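Local coordinates for protein pngf-ii (PDB 4R4X) that probably acts as a peptide:N-glycosidase, cleaving N-linked glycans from the asparagine side chains of glycoproteins, at residues A[258-263]-A[291-296]. Sequence-based numbering, arbitrary orientation.
Sequences RAISYY and PDYLPF
Ile260 N donates to Asp292 O at 2.8 Å, nearly in line with the carbonyl (C=O...N angle 174°), and this is the one direct hydrogen bond between segments 258-263 and 291-296. Water does part of the remaining pairing. One molecule accepts from Ala259 N and donates to Pro291 O over a long leg of 3.3 Å; a second accepts from Tyr262 N and donates to Leu294 O, 2.8 Å away. Between them Tyr293 CA turns its hydrogen on Ile260 O.

Side chains close the rest of the contact. Phe296 CD2 sits 3.4 Å above the Tyr262 ring, over its centre, with the two planes inclined at 49°, an oblique pairing in which Phe296 CD2 and CE2 make the nearest approach. CG anti to the backbone N (chi1 -157°) brings Tyr262 CG within 3.8 Å of Phe296 CD2. Tyr293 OH meets the Tyr262 edge in plane, 3.6 Å from CD1, while Tyr293 CD1 touches Ile260 CG2 at 3.6 Å. At the other end the extended Arg258 chain crosses Leu294 at about a right angle, and Leu294 CD2 covers one face of the guanidinium near its rim, 3.6 Å from NE.

A second shell fixes the polar ends: Tyr262 OH bonds to Gln394, Tyr293 OH to Gly286 O and Arg258 NH1 to Thr290 O. Phe296 also packs edge-to-face with Phe252, and Leu294 rests on strand 378-384.

The contact thus joins the approach to helix 262-268, where Ser261 is the N-cap, to the loop leading into strand 297-303. Two segments that form no regular sheet are held here by one direct backbone bond, two water bridges and aromatic packing, so water appears to stand in for backbone pairing.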
ATOM      1  N   ARG A 258     -25.134  10.292   6.662  1.00 20.05           N
ATOM      2  CA  ARG A 258     -26.172  11.279   6.950  1.00 19.23           C
ATOM      3  C   ARG A 258     -26.950  11.612   5.694  1.00 20.05           C
ATOM      4  O   ARG A 258     -26.597  11.143   4.602  1.00 20.40           O
ATOM      5  CB  ARG A 258     -25.548  12.501   7.623  1.00 19.26           C
ATOM      6  CG  ARG A 258     -24.978  12.108   8.975  1.00 18.48           C
ATOM      7  CD  ARG A 258     -24.516  13.265   9.826  1.00 18.39           C
ATOM      8  NE  ARG A 258     -23.877  12.752  11.042  1.00 18.28           N
ATOM      9  CZ  ARG A 258     -23.602  13.472  12.129  1.00 17.92           C
ATOM     10  NH1 ARG A 258     -23.849  14.767  12.181  1.00 18.88           N
ATOM     11  NH2 ARG A 258     -23.055  12.884  13.176  1.00 19.38           N
ATOM     12  N   ALA A 259     -28.016  12.401   5.842  1.00 19.96           N
ATOM     13  CA  ALA A 259     -28.945  12.668   4.730  1.00 21.13           C
ATOM     14  C   ALA A 259     -28.284  13.302   3.500  1.00 19.62           C
ATOM     15  O   ALA A 259     -28.611  12.937   2.389  1.00 21.67           O
ATOM     16  CB  ALA A 259     -30.094  13.566   5.199  1.00 21.21           C
ATOM     17  N   ILE A 260     -27.384  14.258   3.727  1.00 18.34           N
ATOM     18  CA  ILE A 260     -26.612  14.933   2.694  1.00 18.06           C
ATOM     19  C   ILE A 260     -25.137  14.467   2.755  1.00 16.34           C
ATOM     20  O   ILE A 260     -24.626  14.211   3.824  1.00 15.52           O
ATOM     21  CB  ILE A 260     -26.620  16.463   2.891  1.00 19.63           C
ATOM     22  CG1 ILE A 260     -28.034  17.000   3.109  1.00 22.28           C
ATOM     23  CG2 ILE A 260     -26.007  17.176   1.685  1.00 20.86           C
ATOM     24  CD1 ILE A 260     -28.061  18.448   3.573  1.00 23.53           C
ATOM     25  N   SER A 261     -24.482  14.350   1.600  1.00 14.80           N
ATOM     26  CA  SER A 261     -23.058  14.049   1.541  1.00 14.48           C
ATOM     27  C   SER A 261     -22.408  14.930   0.488  1.00 14.30           C
ATOM     28  O   SER A 261     -23.070  15.630  -0.267  1.00 14.79           O
ATOM     29  CB  SER A 261     -22.812  12.586   1.139  1.00 14.01           C
ATOM     30  OG  SER A 261     -23.044  12.415  -0.246  1.00 14.34           O
ATOM     31  N   TYR A 262     -21.093  14.839   0.389  1.00 14.06           N
ATOM     32  CA  TYR A 262     -20.406  15.575  -0.649  1.00 14.07           C
ATOM     33  C   TYR A 262     -20.871  15.137  -2.037  1.00 13.66           C
ATOM     34  O   TYR A 262     -20.815  15.936  -2.984  1.00 13.36           O
ATOM     35  CB  TYR A 262     -18.908  15.383  -0.482  1.00 14.30           C
ATOM     36  CG  TYR A 262     -18.036  16.448  -1.092  1.00 14.00           C
ATOM     37  CD1 TYR A 262     -17.992  17.729  -0.574  1.00 14.36           C
ATOM     38  CD2 TYR A 262     -17.190  16.142  -2.128  1.00 14.34           C
ATOM     39  CE1 TYR A 262     -17.143  18.694  -1.117  1.00 13.82           C
ATOM     40  CE2 TYR A 262     -16.347  17.084  -2.686  1.00 14.53           C
ATOM     41  CZ  TYR A 262     -16.311  18.359  -2.166  1.00 14.28           C
ATOM     42  OH  TYR A 262     -15.447  19.283  -2.708  1.00 14.46           O
ATOM     43  N   TYR A 263     -21.338  13.889  -2.161  1.00 14.47           N
ATOM     44  CA  TYR A 263     -21.905  13.366  -3.425  1.00 15.62           C
ATOM     45  C   TYR A 263     -23.162  14.118  -3.874  1.00 15.52           C
ATOM     46  O   TYR A 263     -23.385  14.310  -5.067  1.00 15.45           O
ATOM     47  CB  TYR A 263     -22.199  11.859  -3.312  1.00 16.69           C
ATOM     48  CG  TYR A 263     -22.538  11.143  -4.610  1.00 17.90           C
ATOM     49  CD1 TYR A 263     -21.633  11.107  -5.663  1.00 19.23           C
ATOM     50  CD2 TYR A 263     -23.749  10.450  -4.762  1.00 19.48           C
ATOM     51  CE1 TYR A 263     -21.924  10.437  -6.840  1.00 19.82           C
ATOM     52  CE2 TYR A 263     -24.029   9.741  -5.927  1.00 20.18           C
ATOM     53  CZ  TYR A 263     -23.117   9.745  -6.956  1.00 19.81           C
ATOM     54  OH  TYR A 263     -23.360   9.085  -8.138  1.00 19.81           O
ATOM     55  N   PRO A 291     -25.925  18.271  11.542  1.00 20.08           N
ATOM     56  CA  PRO A 291     -26.785  17.134  11.835  1.00 20.44           C
ATOM     57  C   PRO A 291     -27.221  16.348  10.596  1.00 19.43           C
ATOM     58  O   PRO A 291     -27.518  15.166  10.707  1.00 18.24           O
ATOM     59  CB  PRO A 291     -27.995  17.792  12.530  1.00 20.98           C
ATOM     60  CG  PRO A 291     -27.437  19.020  13.162  1.00 20.62           C
ATOM     61  CD  PRO A 291     -26.447  19.522  12.133  1.00 20.59           C
ATOM     62  N   ASP A 292     -27.242  17.004   9.436  1.00 18.91           N
ATOM     63  CA  ASP A 292     -27.716  16.410   8.192  1.00 20.12           C
ATOM     64  C   ASP A 292     -26.601  16.080   7.189  1.00 18.29           C
ATOM     65  O   ASP A 292     -26.888  15.588   6.095  1.00 17.29           O
ATOM     66  CB  ASP A 292     -28.700  17.378   7.515  1.00 22.56           C
ATOM     67  CG  ASP A 292     -29.686  17.985   8.506  1.00 25.99           C
ATOM     68  OD1 ASP A 292     -30.482  17.210   9.053  1.00 28.37           O
ATOM     69  OD2 ASP A 292     -29.622  19.210   8.772  1.00 29.04           O
ATOM     70  N   TYR A 293     -25.339  16.323   7.559  1.00 16.61           N
ATOM     71  CA  TYR A 293     -24.264  16.288   6.563  1.00 15.11           C
ATOM     72  C   TYR A 293     -22.931  15.910   7.190  1.00 14.62           C
ATOM     73  O   TYR A 293     -22.604  16.355   8.300  1.00 14.27           O
ATOM     74  CB  TYR A 293     -24.160  17.669   5.886  1.00 14.97           C
ATOM     75  CG  TYR A 293     -22.966  17.850   4.975  1.00 14.63           C
ATOM     76  CD1 TYR A 293     -22.983  17.375   3.682  1.00 14.34           C
ATOM     77  CD2 TYR A 293     -21.804  18.480   5.433  1.00 14.67           C
ATOM     78  CE1 TYR A 293     -21.879  17.510   2.860  1.00 14.23           C
ATOM     79  CE2 TYR A 293     -20.705  18.641   4.617  1.00 14.10           C
ATOM     80  CZ  TYR A 293     -20.754  18.153   3.330  1.00 14.05           C
ATOM     81  OH  TYR A 293     -19.692  18.304   2.499  1.00 13.98           O
ATOM     82  N   LEU A 294     -22.177  15.087   6.450  1.00 14.33           N
ATOM     83  CA  LEU A 294     -20.769  14.823   6.718  1.00 14.80           C
ATOM     84  C   LEU A 294     -19.896  15.299   5.550  1.00 14.60           C
ATOM     85  O   LEU A 294     -20.248  15.096   4.382  1.00 13.91           O
ATOM     86  CB  LEU A 294     -20.527  13.335   6.898  1.00 14.67           C
ATOM     87  CG  LEU A 294     -21.199  12.709   8.107  1.00 15.60           C
ATOM     88  CD1 LEU A 294     -20.988  11.213   8.053  1.00 15.78           C
ATOM     89  CD2 LEU A 294     -20.727  13.307   9.421  1.00 15.68           C
ATOM     90  N   PRO A 295     -18.747  15.918   5.863  1.00 14.61           N
ATOM     91  CA  PRO A 295     -17.812  16.332   4.820  1.00 14.26           C
ATOM     92  C   PRO A 295     -17.044  15.122   4.303  1.00 13.72           C
ATOM     93  O   PRO A 295     -17.054  14.085   4.955  1.00 13.85           O
ATOM     94  CB  PRO A 295     -16.883  17.317   5.553  1.00 14.69           C
ATOM     95  CG  PRO A 295     -16.923  16.889   6.982  1.00 15.10           C
ATOM     96  CD  PRO A 295     -18.263  16.258   7.216  1.00 14.87           C
ATOM     97  N   PHE A 296     -16.387  15.225   3.148  1.00 13.40           N
ATOM     98  CA  PHE A 296     -15.642  14.074   2.649  1.00 12.78           C
ATOM     99  C   PHE A 296     -14.363  13.819   3.475  1.00 13.55           C
ATOM    100  O   PHE A 296     -13.904  14.695   4.231  1.00 13.67           O
ATOM    101  CB  PHE A 296     -15.361  14.174   1.142  1.00 13.39           C
ATOM    102  CG  PHE A 296     -14.296  15.149   0.754  1.00 13.13           C
ATOM    103  CD1 PHE A 296     -12.971  14.742   0.651  1.00 14.46           C
ATOM    104  CD2 PHE A 296     -14.609  16.469   0.450  1.00 13.62           C
ATOM    105  CE1 PHE A 296     -11.981  15.633   0.273  1.00 14.16           C
ATOM    106  CE2 PHE A 296     -13.626  17.368   0.051  1.00 13.55           C
ATOM    107  CZ  PHE A 296     -12.302  16.948  -0.042  1.00 13.99           C
TER
HETATM  108  O   HOH W   1     -28.796  13.065   8.534  1.00 29.53           O
HETATM  109  O   HOH W   2     -19.682  13.263   2.400  1.00 13.50           O